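Local coordinates for protein phenylalanine--tRNA ligase beta subunit (Pyrococcus horikoshii, PDB 2CXI) that forms part of the tetrameric enzyme that joins L-phenylalanine to tRNA(Phe) at the cost of ATP, here as an N-terminal fragment carrying the amino acid-editing domain, at residues 89-94 with 152-157; 104-109 with 264-269; 145-150 with 230-235; 197-202 with 210-215. All blocks are in the same frame, centred on the assembly; numbering follows the deposited sequence.

Interaction 1 (89-94 with 152-157)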
loop_
_atom_site.group_PDB
_atom_site.type_symbol
_atom_site.label_atom_id
_atom_site.label_comp_id
_atom_site.label_asym_id
_atom_site.label_seq_id
_atom_site.Cartn_x
_atom_site.Cartn_y
_atom_site.Cartn_z
ATOM N N VAL A 89 -4.459 2.469 -11.832
ATOM C CA VAL A 89 -3.546 1.413 -12.182
ATOM C C VAL A 89 -2.176 1.970 -12.591
ATOM O O VAL A 89 -2.070 2.971 -13.327
ATOM C CB VAL A 89 -4.150 0.496 -13.281
ATOM C CG1 VAL A 89 -3.161 -0.465 -13.774
ATOM C CG2 VAL A 89 -5.370 -0.264 -12.733
ATOM N N THR A 90 -1.139 1.300 -12.093
ATOM C CA THR A 90 0.229 1.505 -12.508
ATOM C C THR A 90 0.805 0.273 -13.205
ATOM O O THR A 90 0.589 -0.883 -12.770
ATOM C CB THR A 90 1.092 1.823 -11.264
ATOM O OG1 THR A 90 0.647 3.064 -10.704
ATOM C CG2 THR A 90 2.517 2.112 -11.662
ATOM N N VAL A 91 1.537 0.517 -14.283
ATOM C CA VAL A 91 2.355 -0.530 -14.915
ATOM C C VAL A 91 3.817 -0.085 -14.880
ATOM O O VAL A 91 4.115 1.029 -15.233
ATOM C CB VAL A 91 1.928 -0.805 -16.395
ATOM C CG1 VAL A 91 2.794 -1.920 -17.054
ATOM C CG2 VAL A 91 0.443 -1.101 -16.440
ATOM N N TYR A 92 4.708 -0.983 -14.463
ATOM C CA TYR A 92 6.146 -0.696 -14.456
ATOM C C TYR A 92 6.822 -1.314 -15.652
ATOM O O TYR A 92 6.644 -2.510 -15.907
ATOM C CB TYR A 92 6.770 -1.234 -13.172
ATOM C CG TYR A 92 6.163 -0.578 -11.960
ATOM C CD1 TYR A 92 6.647 0.670 -11.514
ATOM C CD2 TYR A 92 5.090 -1.179 -11.263
ATOM C CE1 TYR A 92 6.082 1.287 -10.397
ATOM C CE2 TYR A 92 4.533 -0.564 -10.127
ATOM C CZ TYR A 92 5.061 0.658 -9.696
ATOM O OH TYR A 92 4.514 1.314 -8.606
ATOM N N VAL A 93 7.559 -0.490 -16.397
ATOM C CA VAL A 93 8.410 -0.987 -17.498
ATOM C C VAL A 93 9.898 -1.058 -17.132
ATOM O O VAL A 93 10.543 -0.026 -16.873
ATOM C CB VAL A 93 8.188 -0.157 -18.804
ATOM C CG1 VAL A 93 9.062 -0.697 -19.956
ATOM C CG2 VAL A 93 6.724 -0.184 -19.158
ATOM N N ASP A 94 10.412 -2.288 -17.111
ATOM C CA ASP A 94 11.796 -2.593 -16.743
ATOM C C ASP A 94 12.837 -1.979 -17.688
ATOM O O ASP A 94 12.804 -2.197 -18.921
ATOM C CB ASP A 94 11.949 -4.107 -16.762
ATOM C CG ASP A 94 13.194 -4.590 -16.080
ATOM O OD1 ASP A 94 14.081 -3.784 -15.686
ATOM O OD2 ASP A 94 13.358 -5.797 -15.911
ATOM N N PRO A 152 -3.339 -5.818 -10.340
ATOM C CA PRO A 152 -2.394 -4.709 -10.502
ATOM C C PRO A 152 -1.695 -4.414 -9.115
ATOM O O PRO A 152 -2.230 -4.822 -8.075
ATOM C CB PRO A 152 -3.294 -3.562 -10.928
ATOM C CG PRO A 152 -4.619 -3.850 -10.194
ATOM C CD PRO A 152 -4.745 -5.368 -10.279
ATOM N N PRO A 153 -0.521 -3.783 -9.080
ATOM C CA PRO A 153 0.198 -3.248 -10.253
ATOM C C PRO A 153 0.647 -4.328 -11.240
ATOM O O PRO A 153 0.772 -5.523 -10.867
ATOM C CB PRO A 153 1.441 -2.599 -9.598
ATOM C CG PRO A 153 0.891 -2.083 -8.310
ATOM C CD PRO A 153 0.067 -3.258 -7.816
ATOM N N ILE A 154 0.913 -3.902 -12.478
ATOM C CA ILE A 154 1.369 -4.844 -13.534
ATOM C C ILE A 154 2.826 -4.520 -13.864
ATOM O O ILE A 154 3.221 -3.349 -13.824
ATOM C CB ILE A 154 0.451 -4.756 -14.817
ATOM C CG1 ILE A 154 -1.037 -4.935 -14.451
ATOM C CG2 ILE A 154 0.923 -5.756 -15.881
ATOM C CD1 ILE A 154 -1.419 -6.268 -13.791
ATOM N N TYR A 155 3.607 -5.547 -14.161
ATOM C CA TYR A 155 5.047 -5.426 -14.483
ATOM C C TYR A 155 5.358 -5.953 -15.877
ATOM O O TYR A 155 5.022 -7.062 -16.179
ATOM C CB TYR A 155 5.859 -6.234 -13.458
ATOM C CG TYR A 155 5.646 -5.709 -12.069
ATOM C CD1 TYR A 155 4.556 -6.118 -11.312
ATOM C CD2 TYR A 155 6.524 -4.754 -11.534
ATOM C CE1 TYR A 155 4.330 -5.600 -10.013
ATOM C CE2 TYR A 155 6.328 -4.240 -10.290
ATOM C CZ TYR A 155 5.237 -4.659 -9.526
ATOM O OH TYR A 155 5.076 -4.120 -8.262
ATOM N N TYR A 156 5.952 -5.112 -16.718
ATOM C CA TYR A 156 6.513 -5.540 -17.987
ATOM C C TYR A 156 8.045 -5.602 -17.766
ATOM O O TYR A 156 8.701 -4.560 -17.599
ATOM C CB TYR A 156 6.093 -4.540 -19.074
ATOM C CG TYR A 156 6.721 -4.792 -20.418
ATOM C CD1 TYR A 156 6.757 -6.077 -20.969
ATOM C CD2 TYR A 156 7.236 -3.725 -21.166
ATOM C CE1 TYR A 156 7.346 -6.293 -22.219
ATOM C CE2 TYR A 156 7.789 -3.931 -22.420
ATOM C CZ TYR A 156 7.850 -5.229 -22.922
ATOM O OH TYR A 156 8.445 -5.430 -24.141
ATOM N N LYS A 157 8.573 -6.810 -17.659
ATOM C CA LYS A 157 9.932 -7.013 -17.150
ATOM C C LYS A 157 10.837 -7.907 -17.994
ATOM O O LYS A 157 10.369 -8.710 -18.804
ATOM C CB LYS A 157 9.880 -7.559 -15.698
ATOM C CG LYS A 157 9.329 -9.004 -15.604
ATOM C CD LYS A 157 9.517 -9.525 -14.199
ATOM C CE LYS A 157 9.061 -10.986 -14.113
ATOM N NZ LYS A 157 9.841 -11.808 -13.080
#
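Tyr92 bonds to segment 152-157 through both its backbone N and O. Tyr92 N reaches Ile154 O at 2.9 Å, and Tyr92 O takes Tyr156 N at 2.8 Å. Ile154 N to Thr90 O at 3.1 Å and Asp94 N to Tyr156 O at 2.9 Å complete the ladder. Val91 CA makes a CA-H...O contact with Ile154 O. Strands 89-93 and 154-157 run parallel, 14° apart, within the large mixed sheet. A cis peptide before Pro153 precedes the second strand.

On one face the rings of Tyr92 and Tyr155 lie side by side. The same first torsion in both (chi1 -61°, CG anti to the carbonyl carbon) starts them off in the same direction. Their planes are 20° apart but slid, so overlap is slight. The touch is Tyr92 CD2 on Tyr155 CE2, 3.4 Å. Pro153 CB meets the edge of the Tyr92 ring, 3.7 Å from Tyr92 CE2. Tyr155 OH bonds to Ser18 OG and Tyr92 OH to Ser18 N, both of the second subunit. On the face of Val91 and Val93 the contacts are apolar. There Val93 CG1 rests 3.7 Å from Tyr156 CD2, and Val91 CG2 touches Ile154 CB. Tyr156 OH bonds to Arg101 O. Asp94 CB packs on the Lys157 backbone.

Interaction 2 (104-109 with 264-269)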
loop_
_atom_site.group_PDB
_atom_site.type_symbol
_atom_site.label_atom_id
_atom_site.label_comp_id
_atom_site.label_asym_id
_atom_site.label_seq_id
_atom_site.Cartn_x
_atom_site.Cartn_y
_atom_site.Cartn_z
ATOM N N GLY A 104 6.433 -0.300 -23.618
ATOM C CA GLY A 104 5.077 -0.816 -23.353
ATOM C C GLY A 104 4.197 0.402 -23.036
ATOM O O GLY A 104 4.618 1.357 -22.329
ATOM N N VAL A 105 2.992 0.412 -23.599
ATOM C CA VAL A 105 1.971 1.397 -23.245
ATOM C C VAL A 105 0.696 0.582 -23.035
ATOM O O VAL A 105 0.554 -0.543 -23.578
ATOM C CB VAL A 105 1.765 2.493 -24.343
ATOM C CG1 VAL A 105 3.051 3.390 -24.448
ATOM C CG2 VAL A 105 1.457 1.822 -25.737
ATOM N N TYR A 106 -0.229 1.148 -22.273
ATOM C CA TYR A 106 -1.329 0.390 -21.678
ATOM C C TYR A 106 -2.614 1.213 -21.607
ATOM O O TYR A 106 -2.588 2.443 -21.480
ATOM C CB TYR A 106 -0.938 -0.087 -20.251
ATOM C CG TYR A 106 0.385 -0.843 -20.306
ATOM C CD1 TYR A 106 0.410 -2.218 -20.538
ATOM C CD2 TYR A 106 1.593 -0.159 -20.222
ATOM C CE1 TYR A 106 1.616 -2.902 -20.673
ATOM C CE2 TYR A 106 2.796 -0.819 -20.358
ATOM C CZ TYR A 106 2.792 -2.188 -20.593
ATOM O OH TYR A 106 3.988 -2.803 -20.761
ATOM N N ALA A 107 -3.733 0.508 -21.608
ATOM C CA ALA A 107 -5.021 1.134 -21.373
ATOM C C ALA A 107 -5.988 0.127 -20.759
ATOM O O ALA A 107 -5.828 -1.099 -20.881
ATOM C CB ALA A 107 -5.579 1.745 -22.686
ATOM N N ILE A 108 -6.993 0.674 -20.096
ATOM C CA ILE A 108 -8.130 -0.102 -19.665
ATOM C C ILE A 108 -9.349 0.456 -20.374
ATOM O O ILE A 108 -9.535 1.657 -20.460
ATOM C CB ILE A 108 -8.290 -0.034 -18.116
ATOM C CG1 ILE A 108 -7.094 -0.704 -17.453
ATOM C CG2 ILE A 108 -9.649 -0.679 -17.642
ATOM C CD1 ILE A 108 -6.875 -0.261 -15.979
ATOM N N VAL A 109 -10.187 -0.427 -20.872
ATOM C CA VAL A 109 -11.483 -0.001 -21.431
ATOM C C VAL A 109 -12.604 -0.727 -20.650
ATOM O O VAL A 109 -12.648 -1.970 -20.635
ATOM C CB VAL A 109 -11.583 -0.301 -22.930
ATOM C CG1 VAL A 109 -12.913 0.229 -23.516
ATOM C CG2 VAL A 109 -10.437 0.332 -23.690
ATOM N N VAL A 264 -3.723 4.650 -17.742
ATOM C CA VAL A 264 -2.909 4.033 -16.717
ATOM C C VAL A 264 -1.592 4.825 -16.637
ATOM O O VAL A 264 -1.207 5.526 -17.604
ATOM C CB VAL A 264 -2.726 2.466 -16.873
ATOM C CG1 VAL A 264 -3.883 1.768 -17.637
ATOM C CG2 VAL A 264 -1.406 2.074 -17.399
ATOM N N ARG A 265 -0.961 4.762 -15.462
ATOM C CA ARG A 265 0.341 5.398 -15.197
ATOM C C ARG A 265 1.427 4.400 -15.550
ATOM O O ARG A 265 1.462 3.296 -15.013
ATOM C CB ARG A 265 0.397 5.768 -13.692
ATOM C CG ARG A 265 1.605 6.535 -13.240
ATOM C CD ARG A 265 1.447 7.082 -11.775
ATOM N NE ARG A 265 1.773 6.021 -10.877
ATOM C CZ ARG A 265 2.916 5.879 -10.212
ATOM N NH1 ARG A 265 3.889 6.786 -10.245
ATOM N NH2 ARG A 265 3.052 4.804 -9.469
ATOM N N VAL A 266 2.308 4.763 -16.476
ATOM C CA VAL A 266 3.296 3.834 -16.928
ATOM C C VAL A 266 4.655 4.391 -16.492
ATOM O O VAL A 266 5.068 5.448 -16.978
ATOM C CB VAL A 266 3.296 3.616 -18.447
ATOM C CG1 VAL A 266 4.220 2.428 -18.822
ATOM C CG2 VAL A 266 1.856 3.392 -18.992
ATOM N N VAL A 267 5.319 3.637 -15.629
ATOM C CA VAL A 267 6.560 4.051 -14.940
ATOM C C VAL A 267 7.795 3.386 -15.551
ATOM O O VAL A 267 8.005 2.135 -15.510
ATOM C CB VAL A 267 6.431 3.843 -13.380
ATOM C CG1 VAL A 267 7.680 4.433 -12.603
ATOM C CG2 VAL A 267 5.202 4.489 -12.874
ATOM N N TYR A 268 8.617 4.227 -16.150
ATOM C CA TYR A 268 9.906 3.834 -16.658
ATOM C C TYR A 268 10.974 4.285 -15.652
ATOM O O TYR A 268 10.658 4.984 -14.715
ATOM C CB TYR A 268 10.146 4.498 -18.012
ATOM C CG TYR A 268 9.333 3.919 -19.172
ATOM C CD1 TYR A 268 7.960 4.173 -19.282
ATOM C CD2 TYR A 268 9.947 3.102 -20.139
ATOM C CE1 TYR A 268 7.201 3.650 -20.383
ATOM C CE2 TYR A 268 9.197 2.554 -21.216
ATOM C CZ TYR A 268 7.847 2.840 -21.314
ATOM O OH TYR A 268 7.140 2.335 -22.379
ATOM N N LYS A 269 12.220 3.880 -15.826
ATOM C CA LYS A 269 13.262 4.295 -14.883
ATOM C C LYS A 269 13.379 5.822 -14.824
ATOM O O LYS A 269 13.332 6.374 -13.733
ATOM C CB LYS A 269 14.616 3.631 -15.170
ATOM C CG LYS A 269 15.737 3.997 -14.182
ATOM C CD LYS A 269 15.407 3.522 -12.750
ATOM C CE LYS A 269 16.515 3.894 -11.748
ATOM N NZ LYS A 269 17.828 3.271 -12.150
#
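Segments 104-109 and 264-269 run antiparallel at 164°, with strand axes 7.1 Å apart at closest approach, and Ala107 and Val264 have the nearest CA atoms, 5.9 Å apart. No backbone-to-backbone hydrogen bond joins them here, and side chains make the contact. Tyr268 OH donates to Gly104 O at 2.7 Å. The hydroxyl comes in at 125° to the C=O bond and is tilted 30° from the carbonyl plane. The carbonyl oxygen lies at the edge of the Tyr268 ring. Val266 CG1 also touches Gly104 O.

The two strands belong to the large mixed sheet, and they are paired beyond this point, where Ile108 bonds through its backbone to Arg262. Val264 bonds instead to Thr275 of strand 272-275, and Thr275 OG1 also bonds to Tyr106 O.

Val264 packs with both methyls. Val264 CG2 sits 3.6 Å from Tyr106 CB, and Val264 CG1 lies 4.0 Å from both Ala107 CA and Ile108 CD1. Val266 crosses Tyr106 at about a right angle. Val266 CG2, anti to the carbonyl carbon, is the branch that meets the ring edge in plane, 3.8 Å from Tyr106 CD2. Val266 CG1 lies near Tyr106 CE2. Val91 packs on the Tyr106 ring as well, and Tyr106 also touches Asp234.

Interaction 3 (145-150 with 230-235)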
loop_
_atom_site.group_PDB
_atom_site.type_symbol
_atom_site.label_atom_id
_atom_site.label_comp_id
_atom_site.label_asym_id
_atom_site.label_seq_id
_atom_site.Cartn_x
_atom_site.Cartn_y
_atom_site.Cartn_z
ATOM N N PHE A 145 -6.537 -8.490 -22.487
ATOM C CA PHE A 145 -6.717 -9.267 -21.256
ATOM C C PHE A 145 -7.992 -8.852 -20.546
ATOM O O PHE A 145 -8.409 -7.703 -20.637
ATOM C CB PHE A 145 -5.498 -9.115 -20.315
ATOM C CG PHE A 145 -4.180 -9.480 -20.984
ATOM C CD1 PHE A 145 -3.421 -8.499 -21.622
ATOM C CD2 PHE A 145 -3.768 -10.827 -21.076
ATOM C CE1 PHE A 145 -2.221 -8.829 -22.299
ATOM C CE2 PHE A 145 -2.576 -11.171 -21.738
ATOM C CZ PHE A 145 -1.798 -10.166 -22.331
ATOM N N ASP A 146 -8.585 -9.786 -19.811
ATOM C CA ASP A 146 -9.689 -9.445 -18.929
ATOM C C ASP A 146 -9.158 -8.812 -17.639
ATOM O O ASP A 146 -8.524 -9.488 -16.786
ATOM C CB ASP A 146 -10.498 -10.718 -18.613
ATOM C CG ASP A 146 -11.849 -10.418 -17.948
ATOM O OD1 ASP A 146 -11.963 -9.459 -17.150
ATOM O OD2 ASP A 146 -12.861 -11.077 -18.246
ATOM N N PHE A 147 -9.409 -7.515 -17.493
ATOM C CA PHE A 147 -8.874 -6.734 -16.370
ATOM C C PHE A 147 -9.326 -7.256 -14.992
ATOM O O PHE A 147 -8.557 -7.215 -13.998
ATOM C CB PHE A 147 -9.221 -5.255 -16.524
ATOM C CG PHE A 147 -8.727 -4.398 -15.367
ATOM C CD1 PHE A 147 -7.374 -4.200 -15.180
ATOM C CD2 PHE A 147 -9.629 -3.848 -14.448
ATOM C CE1 PHE A 147 -6.872 -3.415 -14.084
ATOM C CE2 PHE A 147 -9.153 -3.061 -13.352
ATOM C CZ PHE A 147 -7.756 -2.846 -13.206
ATOM N N ASP A 148 -10.543 -7.790 -14.957
ATOM C CA ASP A 148 -11.111 -8.353 -13.717
ATOM C C ASP A 148 -10.373 -9.593 -13.263
ATOM O O ASP A 148 -10.522 -10.005 -12.137
ATOM C CB ASP A 148 -12.588 -8.682 -13.917
ATOM C CG ASP A 148 -13.414 -7.452 -14.110
ATOM O OD1 ASP A 148 -12.939 -6.351 -13.766
ATOM O OD2 ASP A 148 -14.562 -7.504 -14.575
ATOM N N LYS A 149 -9.557 -10.158 -14.149
ATOM C CA LYS A 149 -8.873 -11.412 -13.875
ATOM C C LYS A 149 -7.403 -11.202 -13.518
ATOM O O LYS A 149 -6.654 -12.182 -13.321
ATOM C CB LYS A 149 -9.012 -12.361 -15.068
ATOM C CG LYS A 149 -10.494 -12.857 -15.297
ATOM C CD LYS A 149 -10.515 -13.940 -16.396
ATOM C CE LYS A 149 -11.897 -14.110 -16.995
ATOM N NZ LYS A 149 -11.873 -14.774 -18.332
ATOM N N ILE A 150 -6.957 -9.950 -13.458
ATOM C CA ILE A 150 -5.523 -9.720 -13.132
ATOM C C ILE A 150 -5.417 -8.844 -11.894
ATOM O O ILE A 150 -6.370 -8.158 -11.570
ATOM C CB ILE A 150 -4.742 -9.117 -14.340
ATOM C CG1 ILE A 150 -5.223 -7.672 -14.613
ATOM C CG2 ILE A 150 -4.793 -10.127 -15.566
ATOM C CD1 ILE A 150 -4.495 -6.896 -15.781
ATOM N N ASN A 230 -14.348 -5.625 -18.877
ATOM C CA ASN A 230 -13.281 -4.635 -18.683
ATOM C C ASN A 230 -12.004 -5.228 -19.230
ATOM O O ASN A 230 -11.591 -6.294 -18.800
ATOM C CB ASN A 230 -13.093 -4.318 -17.183
ATOM C CG ASN A 230 -14.377 -3.817 -16.533
ATOM O OD1 ASN A 230 -14.980 -2.859 -17.004
ATOM N ND2 ASN A 230 -14.819 -4.496 -15.467
ATOM N N VAL A 231 -11.435 -4.581 -20.237
ATOM C CA VAL A 231 -10.273 -5.117 -20.943
ATOM C C VAL A 231 -9.027 -4.311 -20.579
ATOM O O VAL A 231 -9.075 -3.076 -20.464
ATOM C CB VAL A 231 -10.492 -5.165 -22.504
ATOM C CG1 VAL A 231 -11.019 -3.904 -23.006
ATOM C CG2 VAL A 231 -9.215 -5.341 -23.220
ATOM N N PHE A 232 -7.926 -5.030 -20.393
ATOM C CA PHE A 232 -6.627 -4.427 -20.157
ATOM C C PHE A 232 -5.818 -4.678 -21.453
ATOM O O PHE A 232 -5.713 -5.825 -21.940
ATOM C CB PHE A 232 -5.956 -5.061 -18.915
ATOM C CG PHE A 232 -4.530 -4.582 -18.675
ATOM C CD1 PHE A 232 -3.426 -5.394 -19.028
ATOM C CD2 PHE A 232 -4.288 -3.321 -18.100
ATOM C CE1 PHE A 232 -2.102 -4.949 -18.820
ATOM C CE2 PHE A 232 -2.950 -2.875 -17.898
ATOM C CZ PHE A 232 -1.880 -3.687 -18.251
ATOM N N ILE A 233 -5.296 -3.615 -22.032
ATOM C CA ILE A 233 -4.570 -3.756 -23.340
ATOM C C ILE A 233 -3.109 -3.384 -23.169
ATOM O O ILE A 233 -2.813 -2.365 -22.538
ATOM C CB ILE A 233 -5.217 -2.858 -24.427
ATOM C CG1 ILE A 233 -6.722 -3.186 -24.654
ATOM C CG2 ILE A 233 -4.409 -2.948 -25.803
ATOM C CD1 ILE A 233 -7.499 -1.945 -25.175
ATOM N N ASP A 234 -2.189 -4.189 -23.710
ATOM C CA ASP A 234 -0.769 -3.798 -23.708
ATOM C C ASP A 234 -0.291 -3.710 -25.156
ATOM O O ASP A 234 -0.731 -4.513 -26.004
ATOM C CB ASP A 234 0.116 -4.743 -22.874
ATOM C CG ASP A 234 0.587 -6.002 -23.652
ATOM O OD1 ASP A 234 1.806 -6.123 -23.972
ATOM O OD2 ASP A 234 -0.195 -6.906 -24.003
ATOM N N VAL A 235 0.579 -2.746 -25.439
ATOM C CA VAL A 235 1.217 -2.684 -26.748
ATOM C C VAL A 235 2.683 -2.468 -26.528
ATOM O O VAL A 235 3.062 -1.559 -25.782
ATOM C CB VAL A 235 0.703 -1.505 -27.586
ATOM C CG1 VAL A 235 1.186 -1.664 -29.063
ATOM C CG2 VAL A 235 -0.854 -1.352 -27.485
HETATM O O HOH W 1 -14.379 -8.060 -17.158
#
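An Asx turn at Asp146 ends an antiparallel strand pair and leads into the 3-10 turn 147-149. Asp146 OD1 accepts from Asp148 N. Phe145 and Phe232 form a hydrogen-bonded pair. Phe232 N gives a bond of 2.7 Å to Phe145 O, while the return bond from Phe145 N to Phe232 O is weak, bent to 130°. Phe147 N adds a bond to Asn230 O, 2.8 Å.

Asn230 ND2 meets both oxygens of Asp148 on their syn sides, each at 3.1 Å. The amide and carboxylate planes are 74° apart. A water joins Asp146 OD1, Asp148 OD2 and Asn230 N. Asp146 OD2 bonds to Thr228 OG1, and Asn230 OD1 to Gly111 N.

Ile150 CD1 lies over one face of the Phe232 ring in a CH-pi contact, 4.1 Å from its centroid. Phe145 CD1 meets that ring's edge, 4.0 Å from Phe232 CD1. Asp234 OD2 lies in plane at the edge of the Phe145 ring.

Strand 103-110 pairs with the other edge of 231-237. Helix 240-255 packs on Val231 and Ile233, and Leu210 of strand 209-212 touches Phe145, Ile150 and Phe232.

Interaction 4 (197-202 with 210-215)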
loop_
_atom_site.group_PDB
_atom_site.type_symbol
_atom_site.label_atom_id
_atom_site.label_comp_id
_atom_site.label_asym_id
_atom_site.label_seq_id
_atom_site.Cartn_x
_atom_site.Cartn_y
_atom_site.Cartn_z
ATOM N N GLN A 197 19.683 -11.921 -23.410
ATOM C CA GLN A 197 19.946 -12.527 -22.119
ATOM C C GLN A 197 18.653 -12.823 -21.355
ATOM O O GLN A 197 18.587 -13.806 -20.621
ATOM C CB GLN A 197 20.841 -11.606 -21.309
ATOM C CG GLN A 197 21.536 -12.279 -20.159
ATOM C CD GLN A 197 22.146 -11.277 -19.217
ATOM O OE1 GLN A 197 22.298 -10.083 -19.564
ATOM N NE2 GLN A 197 22.495 -11.740 -18.011
ATOM N N PHE A 198 17.642 -11.962 -21.529
ATOM C CA PHE A 198 16.355 -12.087 -20.825
ATOM C C PHE A 198 15.213 -11.996 -21.840
ATOM O O PHE A 198 15.399 -11.442 -22.940
ATOM C CB PHE A 198 16.187 -10.991 -19.772
ATOM C CG PHE A 198 17.306 -10.934 -18.774
ATOM C CD1 PHE A 198 17.547 -12.007 -17.914
ATOM C CD2 PHE A 198 18.131 -9.814 -18.704
ATOM C CE1 PHE A 198 18.620 -11.968 -17.005
ATOM C CE2 PHE A 198 19.202 -9.749 -17.783
ATOM C CZ PHE A 198 19.435 -10.836 -16.929
ATOM N N TYR A 199 14.057 -12.571 -21.507
ATOM C CA TYR A 199 12.862 -12.415 -22.376
ATOM C C TYR A 199 11.830 -11.508 -21.704
ATOM O O TYR A 199 11.729 -11.498 -20.462
ATOM C CB TYR A 199 12.230 -13.765 -22.729
ATOM C CG TYR A 199 13.149 -14.778 -23.378
ATOM C CD1 TYR A 199 14.246 -14.379 -24.160
ATOM C CD2 TYR A 199 12.912 -16.148 -23.215
ATOM C CE1 TYR A 199 15.081 -15.311 -24.757
ATOM C CE2 TYR A 199 13.732 -17.091 -23.820
ATOM C CZ TYR A 199 14.831 -16.656 -24.576
ATOM O OH TYR A 199 15.633 -17.580 -25.184
ATOM N N PRO A 200 11.084 -10.728 -22.493
ATOM C CA PRO A 200 10.072 -9.834 -21.914
ATOM C C PRO A 200 8.937 -10.680 -21.333
ATOM O O PRO A 200 8.510 -11.667 -21.950
ATOM C CB PRO A 200 9.562 -9.014 -23.128
ATOM C CG PRO A 200 10.563 -9.283 -24.260
ATOM C CD PRO A 200 11.123 -10.645 -23.975
ATOM N N LEU A 201 8.474 -10.299 -20.155
ATOM C CA LEU A 201 7.352 -10.968 -19.536
ATOM C C LEU A 201 6.394 -9.901 -18.972
ATOM O O LEU A 201 6.826 -8.924 -18.367
ATOM C CB LEU A 201 7.861 -11.900 -18.421
ATOM C CG LEU A 201 7.072 -13.176 -18.170
ATOM C CD1 LEU A 201 7.067 -14.037 -19.445
ATOM C CD2 LEU A 201 7.725 -13.948 -17.000
ATOM N N LEU A 202 5.106 -10.103 -19.196
ATOM C CA LEU A 202 4.062 -9.244 -18.617
ATOM C C LEU A 202 3.381 -10.029 -17.483
ATOM O O LEU A 202 2.782 -11.057 -17.735
ATOM C CB LEU A 202 3.028 -8.897 -19.703
ATOM C CG LEU A 202 1.968 -7.833 -19.364
ATOM C CD1 LEU A 202 2.581 -6.425 -18.897
ATOM C CD2 LEU A 202 0.946 -7.709 -20.533
ATOM N N LEU A 210 0.624 -12.831 -17.557
ATOM C CA LEU A 210 -0.283 -12.475 -18.639
ATOM C C LEU A 210 0.192 -12.981 -19.996
ATOM O O LEU A 210 -0.587 -13.600 -20.722
ATOM C CB LEU A 210 -0.472 -10.943 -18.685
ATOM C CG LEU A 210 -1.492 -10.352 -17.724
ATOM C CD1 LEU A 210 -0.912 -10.390 -16.274
ATOM C CD2 LEU A 210 -1.771 -8.905 -18.184
ATOM N N SER A 211 1.457 -12.714 -20.335
ATOM C CA SER A 211 1.978 -13.045 -21.654
ATOM C C SER A 211 3.497 -12.933 -21.663
ATOM O O SER A 211 4.104 -12.395 -20.719
ATOM C CB SER A 211 1.374 -12.068 -22.689
ATOM O OG SER A 211 1.940 -10.756 -22.515
HETATM N N MSE A 212 4.118 -13.450 -22.726
HETATM C CA MSE A 212 5.491 -13.114 -23.020
HETATM C C MSE A 212 5.540 -12.341 -24.340
HETATM O O MSE A 212 5.559 -12.975 -25.410
HETATM C CB MSE A 212 6.322 -14.413 -23.122
HETATM C CG MSE A 212 7.712 -14.196 -23.668
HETATM SE SE MSE A 212 8.860 -15.832 -23.568
HETATM C CE MSE A 212 7.769 -17.049 -24.429
ATOM N N PRO A 213 5.494 -10.989 -24.321
ATOM C CA PRO A 213 5.593 -10.238 -25.595
ATOM C C PRO A 213 6.928 -10.520 -26.322
ATOM O O PRO A 213 7.969 -10.702 -25.659
ATOM C CB PRO A 213 5.505 -8.779 -25.158
ATOM C CG PRO A 213 4.743 -8.821 -23.832
ATOM C CD PRO A 213 5.303 -10.097 -23.167
ATOM N N PRO A 214 6.935 -10.579 -27.650
ATOM C CA PRO A 214 5.757 -10.498 -28.516
ATOM C C PRO A 214 5.337 -11.874 -29.026
ATOM O O PRO A 214 4.944 -12.012 -30.202
ATOM C CB PRO A 214 6.309 -9.689 -29.710
ATOM C CG PRO A 214 7.749 -10.219 -29.857
ATOM C CD PRO A 214 8.186 -10.613 -28.436
ATOM N N ILE A 215 5.408 -12.876 -28.153
ATOM C CA ILE A 215 5.329 -14.294 -28.532
ATOM C C ILE A 215 3.934 -14.908 -28.341
ATOM O O ILE A 215 3.303 -15.311 -29.311
ATOM C CB ILE A 215 6.401 -15.110 -27.750
ATOM C CG1 ILE A 215 7.825 -14.525 -27.973
ATOM C CG2 ILE A 215 6.325 -16.645 -28.121
ATOM C CD1 ILE A 215 8.303 -14.464 -29.491
#
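Met212, a selenomethionine, lies alongside Tyr199 and points the same way. Met212 SE is 4.0 Å from Tyr199 CB and stands oblique to the ring, a Met-aromatic contact with 5.2 Å to the centroid. Met212 CG, anti to the backbone N (chi1 170°), sits 3.2 Å from Pro200 O. Met212 CB meets Leu201 CD1.

Leu202 N bonds to Ser211 O at 2.9 Å and nearly straight, 172°. Leu202 O receives two weak bonds, from Leu210 N and Ser211 N. Leu210 and Ser211 thus both face Leu202, a classic beta bulge in this hairpin. Leu202 CD2 packs 3.8 Å from Leu210 CD2, and Leu202 CB lies 3.5 Å from Ser211 OG. The Pro200 ring covers Pro213 O, with Pro200 CG 3.3 Å away. Pro213 O and Pro200 O are buried without a polar partner.

Strand 154-159 flanks 199-204 on its other edge, where Leu201 pairs with Lys157. Helix 176-182 packs on Tyr199 and Met212, while Phe232 and Asp234 of strand 231-237 touch Leu210 and Leu202.

All four interactions belong to one mixed sheet. Interactions 2, 3 and 4 are buried, while interaction 1 is partly buried and has a face against the second subunit. Interaction 1 is a regular parallel ladder. Interactions 3 and 4 are antiparallel pairings that end in a turn or a bulge, and interaction 2 joins its strands mainly by side chains. Interactions 1 and 2 are linked by backbone bonds from Val91 and Val93 to Arg265 and Val267. Lys157 and Leu201 join interactions 1 and 4, and Ala107 and Ile233 join 2 and 3. Tyr106 touches both Phe232 and Leu202, with Asp234 beside them. Interaction 3 adds a polar, water-linked end.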